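Local coordinates for protein nicotinate phosphoribosyltransferase (Porphyromonas gingivalis, PDB 2IM5) that probably catalyses the ATP-dependent synthesis of nicotinate mononucleotide from nicotinate and phosphoribosyl pyrophosphate, a step toward NAD(+), at residues D235-Y240 and A266-S271; L334-D337 and G341-P344. All coordinates share one frame; numbering follows the deposited sequence.

Interaction 1 (D235-Y240 and A266-S271); sequences DWINVY and AMLFTS
Ile237 and Trp236 meet Leu268 and Phe269 where two helices of the barrel-like domain lie side by side. Helix 228-240 leads toward strand 246-248. Helix 263-268 leads into strand 271-274, the parallel neighbour of that strand. The contact joins the C-terminal part of helix 228-240 to the end of helix 263-268 and the first residue after it. The backbones stay well apart, with Ile237 CA 9.3 Å from Leu268 CA, and side chains bridge the gap.

Ile237 is the main bridge. Its CG1 branch sits beside the backbone N (chi1 -67°) and runs on extended, which carries CD1 across to the second helix. There it meets Leu268 tip to tip. Ile237 CD1 is 3.4 Å from Leu268 CD2, tighter than a usual carbon contact. The same methyl approaches the Phe269 ring obliquely, with Ile237 CD1 3.9 Å from Phe269 CE2. Further back on the branch, Ile237 CG1 lies 4.1 Å from Phe269 CZ.

Phe269 is the first residue beyond its helix. Its ring reaches back toward helix 228-240, and Trp236 borders it more loosely. Trp236 CD1 lies at the edge of the phenyl ring, near its plane and 4.4 Å from Phe269 CE1. The indole has other partners too. Tyr240 CD2 lies over the centre of one indole face, and Trp215 packs edge-to-face. Lys300 NZ is hydrogen-bonded to Ala266 O and Phe269 O, so a positive charge probably favours this helix end.

Across the two segments the chemistry is wholly apolar. The contact rests on side-chain packing alone: an isoleucine methyl presses on a leucine methyl and meets an aromatic ring at ordinary distance. The one polar side-chain atom of the touching residues, Trp236 NE1, is bonded to Leu244 O.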
ATOM      1  N   ASP A 235      10.217  -8.718 -13.504  1.00 17.32           N
ATOM      2  CA  ASP A 235      11.192  -7.969 -12.724  1.00 17.05           C
ATOM      3  C   ASP A 235      11.051  -8.274 -11.237  1.00 17.09           C
ATOM      4  O   ASP A 235      12.047  -8.352 -10.518  1.00 16.73           O
ATOM      5  CB  ASP A 235      11.049  -6.459 -12.981  1.00 18.21           C
ATOM      6  CG  ASP A 235      11.553  -6.057 -14.366  1.00 20.80           C
ATOM      7  OD1 ASP A 235      12.200  -6.897 -15.028  1.00 22.55           O
ATOM      8  OD2 ASP A 235      11.320  -4.907 -14.797  1.00 18.99           O
ATOM      9  N   TRP A 236       9.817  -8.456 -10.772  1.00 16.49           N
ATOM     10  CA  TRP A 236       9.595  -8.763  -9.364  1.00 15.24           C
ATOM     11  C   TRP A 236      10.227 -10.120  -9.030  1.00 15.50           C
ATOM     12  O   TRP A 236      10.808 -10.312  -7.953  1.00 14.17           O
ATOM     13  CB  TRP A 236       8.095  -8.786  -9.060  1.00 15.22           C
ATOM     14  CG  TRP A 236       7.772  -8.828  -7.594  1.00 15.58           C
ATOM     15  CD1 TRP A 236       7.357  -9.909  -6.880  1.00 16.77           C
ATOM     16  CD2 TRP A 236       7.817  -7.730  -6.670  1.00 16.71           C
ATOM     17  NE1 TRP A 236       7.135  -9.558  -5.566  1.00 17.17           N
ATOM     18  CE2 TRP A 236       7.409  -8.226  -5.410  1.00 16.21           C
ATOM     19  CE3 TRP A 236       8.162  -6.376  -6.785  1.00 16.73           C
ATOM     20  CZ2 TRP A 236       7.333  -7.417  -4.274  1.00 16.72           C
ATOM     21  CZ3 TRP A 236       8.085  -5.568  -5.651  1.00 17.63           C
ATOM     22  CH2 TRP A 236       7.673  -6.091  -4.413  1.00 16.46           C
ATOM     23  N   ILE A 237      10.110 -11.058  -9.960  1.00 14.61           N
ATOM     24  CA  ILE A 237      10.682 -12.385  -9.778  1.00 15.72           C
ATOM     25  C   ILE A 237      12.207 -12.289  -9.784  1.00 16.15           C
ATOM     26  O   ILE A 237      12.892 -12.976  -9.015  1.00 16.01           O
ATOM     27  CB  ILE A 237      10.226 -13.335 -10.900  1.00 17.03           C
ATOM     28  CG1 ILE A 237       8.721 -13.589 -10.769  1.00 17.35           C
ATOM     29  CG2 ILE A 237      11.014 -14.646 -10.840  1.00 15.66           C
ATOM     30  CD1 ILE A 237       8.105 -14.220 -11.997  1.00 16.75           C
ATOM     31  N   ASN A 238      12.744 -11.435 -10.650  1.00 15.07           N
ATOM     32  CA  ASN A 238      14.193 -11.256 -10.701  1.00 15.72           C
ATOM     33  C   ASN A 238      14.687 -10.756  -9.353  1.00 16.86           C
ATOM     34  O   ASN A 238      15.736 -11.172  -8.868  1.00 19.84           O
ATOM     35  CB  ASN A 238      14.573 -10.246 -11.786  1.00 13.84           C
ATOM     36  CG  ASN A 238      16.059  -9.882 -11.764  1.00 16.73           C
ATOM     37  OD1 ASN A 238      16.524  -9.125 -10.902  1.00 14.24           O
ATOM     38  ND2 ASN A 238      16.812 -10.431 -12.712  1.00 14.98           N
ATOM     39  N   VAL A 239      13.918  -9.868  -8.738  1.00 15.99           N
ATOM     40  CA  VAL A 239      14.314  -9.313  -7.459  1.00 15.24           C
ATOM     41  C   VAL A 239      14.118 -10.260  -6.276  1.00 16.60           C
ATOM     42  O   VAL A 239      15.016 -10.415  -5.449  1.00 15.17           O
ATOM     43  CB  VAL A 239      13.543  -7.994  -7.173  1.00 15.49           C
ATOM     44  CG1 VAL A 239      13.916  -7.442  -5.797  1.00 13.09           C
ATOM     45  CG2 VAL A 239      13.844  -6.963  -8.267  1.00  9.93           C
ATOM     46  N   TYR A 240      12.962 -10.912  -6.202  1.00 16.89           N
ATOM     47  CA  TYR A 240      12.668 -11.758  -5.053  1.00 17.85           C
ATOM     48  C   TYR A 240      12.643 -13.262  -5.241  1.00 20.35           C
ATOM     49  O   TYR A 240      12.334 -13.994  -4.306  1.00 18.91           O
ATOM     50  CB  TYR A 240      11.364 -11.268  -4.406  1.00 16.04           C
ATOM     51  CG  TYR A 240      11.532  -9.885  -3.806  1.00 13.49           C
ATOM     52  CD1 TYR A 240      12.393  -9.676  -2.732  1.00 10.82           C
ATOM     53  CD2 TYR A 240      10.889  -8.774  -4.356  1.00 11.11           C
ATOM     54  CE1 TYR A 240      12.614  -8.405  -2.225  1.00  8.91           C
ATOM     55  CE2 TYR A 240      11.107  -7.495  -3.850  1.00  9.38           C
ATOM     56  CZ  TYR A 240      11.972  -7.325  -2.785  1.00  6.86           C
ATOM     57  OH  TYR A 240      12.203  -6.079  -2.265  1.00 10.98           O
ATOM     58  N   ALA A 266       0.988 -17.598 -13.691  1.00 16.19           N
ATOM     59  CA  ALA A 266      -0.159 -18.124 -12.968  1.00 19.08           C
ATOM     60  C   ALA A 266       0.290 -19.278 -12.063  1.00 19.63           C
ATOM     61  O   ALA A 266      -0.186 -19.419 -10.941  1.00 21.43           O
ATOM     62  CB  ALA A 266      -1.225 -18.607 -13.945  1.00 18.43           C
ATOM     63  N   MET A 267       1.216 -20.092 -12.557  1.00 19.46           N
ATOM     64  CA  MET A 267       1.718 -21.231 -11.790  1.00 21.14           C
ATOM     65  C   MET A 267       2.677 -20.821 -10.679  1.00 21.79           C
ATOM     66  O   MET A 267       2.642 -21.378  -9.580  1.00 21.21           O
ATOM     67  CB  MET A 267       2.429 -22.223 -12.711  1.00 19.97           C
ATOM     68  CG  MET A 267       1.511 -22.954 -13.690  1.00 23.20           C
ATOM     69  SD  MET A 267       2.471 -24.030 -14.752  1.00 21.75           S
ATOM     70  CE  MET A 267       3.143 -22.894 -15.797  1.00 27.50           C
ATOM     71  N   LEU A 268       3.527 -19.839 -10.964  1.00 21.10           N
ATOM     72  CA  LEU A 268       4.509 -19.370  -9.993  1.00 21.89           C
ATOM     73  C   LEU A 268       3.949 -18.524  -8.843  1.00 22.94           C
ATOM     74  O   LEU A 268       4.281 -18.762  -7.680  1.00 22.92           O
ATOM     75  CB  LEU A 268       5.611 -18.593 -10.718  1.00 22.97           C
ATOM     76  CG  LEU A 268       6.731 -17.973  -9.884  1.00 24.93           C
ATOM     77  CD1 LEU A 268       7.375 -19.021  -8.993  1.00 24.20           C
ATOM     78  CD2 LEU A 268       7.765 -17.378 -10.827  1.00 25.96           C
ATOM     79  N   PHE A 269       3.127 -17.524  -9.153  1.00 23.16           N
ATOM     80  CA  PHE A 269       2.544 -16.689  -8.102  1.00 22.43           C
ATOM     81  C   PHE A 269       1.517 -17.515  -7.339  1.00 21.63           C
ATOM     82  O   PHE A 269       0.749 -18.272  -7.934  1.00 20.57           O
ATOM     83  CB  PHE A 269       1.899 -15.449  -8.713  1.00 23.21           C
ATOM     84  CG  PHE A 269       2.896 -14.422  -9.160  1.00 25.66           C
ATOM     85  CD1 PHE A 269       3.331 -13.434  -8.287  1.00 28.13           C
ATOM     86  CD2 PHE A 269       3.450 -14.478 -10.435  1.00 25.13           C
ATOM     87  CE1 PHE A 269       4.314 -12.509  -8.677  1.00 30.03           C
ATOM     88  CE2 PHE A 269       4.429 -13.568 -10.835  1.00 27.09           C
ATOM     89  CZ  PHE A 269       4.865 -12.579  -9.955  1.00 28.21           C
ATOM     90  N   THR A 270       1.517 -17.377  -6.020  1.00 21.73           N
ATOM     91  CA  THR A 270       0.592 -18.140  -5.182  1.00 21.46           C
ATOM     92  C   THR A 270      -0.729 -17.434  -4.982  1.00 19.98           C
ATOM     93  O   THR A 270      -1.714 -18.062  -4.609  1.00 19.67           O
ATOM     94  CB  THR A 270       1.173 -18.402  -3.782  1.00 21.40           C
ATOM     95  OG1 THR A 270       1.458 -17.149  -3.148  1.00 23.77           O
ATOM     96  CG2 THR A 270       2.447 -19.227  -3.870  1.00 22.41           C
ATOM     97  N   SER A 271      -0.761 -16.133  -5.231  1.00 20.07           N
ATOM     98  CA  SER A 271      -1.995 -15.402  -5.018  1.00 21.35           C
ATOM     99  C   SER A 271      -2.174 -14.114  -5.806  1.00 21.99           C
ATOM    100  O   SER A 271      -1.221 -13.546  -6.350  1.00 22.87           O
ATOM    101  CB  SER A 271      -2.135 -15.104  -3.524  1.00 21.65           C
ATOM    102  OG  SER A 271      -0.954 -14.485  -3.044  1.00 22.40           O
TER

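Interaction 2 (L334-D337 and G341-P344); sequences LTND and GVEP
The CA atoms of Asn336 and Pro344 are the nearest backbone pair, with Asn336 CA 6.1 Å from Pro344 CA. Helix 332-335 has just ended, and Asn336 is the first residue to leave helical geometry. Segment 341-344 is irregular. It belongs to the loop between helix 332-335 and strand 347-355 of the antiparallel sheet, and here the loop lies against the residue that follows the helix.

Asn336 does most of the touching. Its CG stands opposite the backbone N (chi1 -159°), which brings the carboxamide up to the proline ring. Asn336 CG is 3.8 Å from Pro344 CG, and the two side chains cross obliquely. The amide nitrogen lies nearest the backbone end of the ring, with Asn336 ND2 3.7 Å from Pro344 CA. The main chain joins in: Asn336 O is 3.7 Å from Pro344 CG.

Asn336 ND2 is hydrogen-bonded to Arg169 O and to Tyr132 OH, which together hold the amide in place. Tyr132 OH also bonds to Glu343 O, tying both segments to one hydroxyl. Next to Asn336, Asp337 OD2 forms a salt bridge with Lys151.

Asn336 OD1 is buried by this contact and has no polar partner in the model. The Val342 and Asn336 side chains cross at about a right angle, and Val342 CG1 lies 4.2 Å from Asn336 OD1.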
ATOM      1  N   LEU A 334      -9.951  -0.458  11.140  1.00 24.03           N
ATOM      2  CA  LEU A 334      -9.239  -0.809  12.361  1.00 23.42           C
ATOM      3  C   LEU A 334      -8.434   0.346  12.946  1.00 23.50           C
ATOM      4  O   LEU A 334      -8.461   0.576  14.150  1.00 25.48           O
ATOM      5  CB  LEU A 334      -8.286  -1.988  12.098  1.00 22.70           C
ATOM      6  CG  LEU A 334      -8.879  -3.335  11.662  1.00 22.13           C
ATOM      7  CD1 LEU A 334      -7.771  -4.339  11.403  1.00 18.34           C
ATOM      8  CD2 LEU A 334      -9.812  -3.852  12.749  1.00 24.24           C
ATOM      9  N   THR A 335      -7.725   1.079  12.093  1.00 22.52           N
ATOM     10  CA  THR A 335      -6.862   2.162  12.563  1.00 22.87           C
ATOM     11  C   THR A 335      -7.495   3.542  12.702  1.00 22.47           C
ATOM     12  O   THR A 335      -6.863   4.465  13.210  1.00 21.12           O
ATOM     13  CB  THR A 335      -5.638   2.296  11.652  1.00 22.24           C
ATOM     14  OG1 THR A 335      -6.074   2.717  10.354  1.00 22.24           O
ATOM     15  CG2 THR A 335      -4.915   0.949  11.527  1.00 22.88           C
ATOM     16  N   ASN A 336      -8.724   3.697  12.231  1.00 22.51           N
ATOM     17  CA  ASN A 336      -9.387   4.982  12.355  1.00 24.39           C
ATOM     18  C   ASN A 336     -10.883   4.774  12.551  1.00 24.99           C
ATOM     19  O   ASN A 336     -11.680   5.013  11.647  1.00 24.78           O
ATOM     20  CB  ASN A 336      -9.136   5.851  11.122  1.00 22.68           C
ATOM     21  CG  ASN A 336      -9.357   7.323  11.405  1.00 24.33           C
ATOM     22  OD1 ASN A 336     -10.197   7.684  12.239  1.00 23.57           O
ATOM     23  ND2 ASN A 336      -8.617   8.184  10.708  1.00 20.20           N
ATOM     24  N   ASP A 337     -11.238   4.312  13.744  1.00 26.29           N
ATOM     25  CA  ASP A 337     -12.626   4.052  14.124  1.00 29.87           C
ATOM     26  C   ASP A 337     -12.675   4.400  15.616  1.00 30.22           C
ATOM     27  O   ASP A 337     -12.994   3.566  16.469  1.00 31.85           O
ATOM     28  CB  ASP A 337     -12.947   2.571  13.882  1.00 31.46           C
ATOM     29  CG  ASP A 337     -14.368   2.205  14.259  1.00 35.43           C
ATOM     30  OD1 ASP A 337     -15.241   3.107  14.267  1.00 36.46           O
ATOM     31  OD2 ASP A 337     -14.616   1.007  14.530  1.00 37.16           O
ATOM     32  N   GLY A 341     -18.009  10.573  15.856  1.00 38.41           N
ATOM     33  CA  GLY A 341     -18.262  11.106  14.530  1.00 39.92           C
ATOM     34  C   GLY A 341     -16.995  11.363  13.732  1.00 40.47           C
ATOM     35  O   GLY A 341     -17.060  11.849  12.602  1.00 41.81           O
ATOM     36  N   VAL A 342     -15.840  11.044  14.311  1.00 40.26           N
ATOM     37  CA  VAL A 342     -14.570  11.247  13.626  1.00 39.83           C
ATOM     38  C   VAL A 342     -14.495  10.347  12.404  1.00 39.83           C
ATOM     39  O   VAL A 342     -14.660   9.132  12.506  1.00 39.39           O
ATOM     40  CB  VAL A 342     -13.373  10.927  14.541  1.00 40.26           C
ATOM     41  CG1 VAL A 342     -12.072  11.102  13.767  1.00 38.51           C
ATOM     42  CG2 VAL A 342     -13.395  11.834  15.766  1.00 40.01           C
ATOM     43  N   GLU A 343     -14.242  10.948  11.247  1.00 39.57           N
ATOM     44  CA  GLU A 343     -14.157  10.197  10.003  1.00 40.07           C
ATOM     45  C   GLU A 343     -12.765  10.265   9.383  1.00 37.76           C
ATOM     46  O   GLU A 343     -12.077  11.278   9.483  1.00 36.93           O
ATOM     47  CB  GLU A 343     -15.193  10.718   9.008  1.00 43.22           C
ATOM     48  CG  GLU A 343     -15.029  12.190   8.624  1.00 50.44           C
ATOM     49  CD  GLU A 343     -15.168  13.146   9.807  1.00 53.41           C
ATOM     50  OE1 GLU A 343     -14.192  13.304  10.575  1.00 55.73           O
ATOM     51  OE2 GLU A 343     -16.260  13.734   9.972  1.00 55.84           O
ATOM     52  N   PRO A 344     -12.329   9.172   8.741  1.00 35.64           N
ATOM     53  CA  PRO A 344     -11.013   9.101   8.100  1.00 34.12           C
ATOM     54  C   PRO A 344     -10.885  10.108   6.964  1.00 32.14           C
ATOM     55  O   PRO A 344     -11.873  10.436   6.307  1.00 31.01           O
ATOM     56  CB  PRO A 344     -10.957   7.667   7.578  1.00 34.62           C
ATOM     57  CG  PRO A 344     -11.848   6.920   8.534  1.00 36.18           C
ATOM     58  CD  PRO A 344     -13.006   7.867   8.688  1.00 35.74           C
TER

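The centres of both interactions lie about 18 Å from the centre of the chain, on opposite sides of it. Their centres are about 35 Å apart and their nearest atoms about 19 Å, so they do not touch. Each is partly buried, mixing covered and more open residues. Interaction 1 joins two helices that serve neighbouring parallel strands, and apolar side chains do the work. Interaction 2 is local in sequence. It folds a loop against a helix end on the way to the antiparallel sheet, and sets an amide against a proline. There the anchoring hydrogen bonds come from residues of other parts of the chain.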